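Local coordinates for molybdopterin adenylyltransferase (Helicobacter pylori, PDB 4XCW), which catalyses the adenylylation of molybdopterin, using ATP to make the adenylylated intermediate of molybdenum cofactor biosynthesis, at the interface of chains A and B. Residues are numbered along the deposited sequence; one frame, centred on the assembly and turned at random. Chains: chain A/B, Molybdopterin adenylyltransferase.

The interface of chains A and B. Residues chain A 103, 106, 117; chain B 99-100, 103.
A:Arg106 grips the carboxylate of B:Glu103 side-on in a two-pronged salt bridge, the polar core of this patch between helix 99-110 with the 3-10 helix 114-118 of chain A and helix 99-110 of chain B. NE of A:Arg106 donates to OE1 of B:Glu103 at 2.9 Å, nearly straight (170° at H), while NH2 of A:Arg106 reaches OE2 of B:Glu103 at 2.8 Å. Both oxygens lie close to the guanidinium plane and are met on their syn sides, but the two flat groups are twisted 34° apart. A bend at chi3 (-70°) of A:Arg106 turns its NE edge toward the acid, whose own chain runs extended beyond CG.

Packing supports this pair. CG of the B:Pro99 ring sits over one guanidinium face, toward its rim, the side chains crossing at about a right angle. CD of A:Arg106 rests 3.6 Å from CA of B:Gly100; the glycine, with no side chain, probably lets it come this close. A:Ile117 adds a light contact against the B:Gly100 backbone through CB and CG2. The two Glu103 carboxylates stand almost perpendicular, with their OE2 atoms 4.8 Å apart; the arginine would offset some of their likely repulsion. MogA-family proteins are commonly trimeric, so this contact may belong to the working oligomer.

Water also bridges the chains. Water 1 links O of A:Ile117 to N of B:Gly100. Water 2 joins the backbone O of A:Glu103 to OE1 of B:Glu103, lying 2.7 Å from that OE1, which also accepts from NE of A:Arg106.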
# COMPACT_ATOMS: atom_id res chain seq x y z
N GLU A 103 6.40 0.04 -0.70
CA GLU A 103 6.26 -1.42 -0.75
C GLU A 103 7.61 -2.11 -0.94
O GLU A 103 7.94 -3.06 -0.23
CB GLU A 103 5.31 -1.84 -1.88
CG GLU A 103 3.90 -1.33 -1.71
CD GLU A 103 3.08 -1.46 -2.97
OE1 GLU A 103 3.64 -1.87 -4.02
OE2 GLU A 103 1.87 -1.13 -2.92
N ARG A 106 10.09 -1.76 2.08
CA ARG A 106 9.74 -2.67 3.17
C ARG A 106 10.04 -4.12 2.83
O ARG A 106 10.57 -4.86 3.65
CB ARG A 106 8.27 -2.51 3.56
CG ARG A 106 8.04 -1.32 4.48
CD ARG A 106 6.60 -1.23 4.96
NE ARG A 106 5.69 -0.84 3.88
CZ ARG A 106 5.46 0.42 3.52
NH1 ARG A 106 6.06 1.43 4.14
NH2 ARG A 106 4.63 0.67 2.52
N ILE A 117 8.29 -4.15 8.85
CA ILE A 117 6.91 -3.76 8.55
C ILE A 117 6.47 -2.57 9.38
O ILE A 117 5.35 -2.08 9.22
CB ILE A 117 5.92 -4.93 8.76
CG1 ILE A 117 5.84 -5.34 10.24
CG2 ILE A 117 6.30 -6.10 7.89
CD1 ILE A 117 4.81 -6.45 10.52
N PRO B 99 1.37 0.72 6.95
CA PRO B 99 1.02 -0.04 5.74
C PRO B 99 1.74 -1.39 5.65
O PRO B 99 1.25 -2.28 4.97
CB PRO B 99 1.45 0.88 4.60
CG PRO B 99 2.38 1.86 5.20
CD PRO B 99 1.93 2.04 6.62
N GLY B 100 2.88 -1.53 6.33
CA GLY B 100 3.64 -2.77 6.29
C GLY B 100 2.88 -3.96 6.85
O GLY B 100 3.06 -5.09 6.40
N GLU B 103 0.35 -5.03 4.19
CA GLU B 103 1.08 -5.72 3.13
C GLU B 103 1.40 -7.16 3.50
O GLU B 103 1.16 -8.09 2.72
CB GLU B 103 2.37 -4.96 2.81
CG GLU B 103 2.13 -3.64 2.11
CD GLU B 103 3.31 -2.71 2.16
OE1 GLU B 103 4.37 -3.10 2.72
OE2 GLU B 103 3.18 -1.58 1.65
O HOH W 1 4.38 0.17 8.11
O HOH W 2 5.86 -4.61 1.02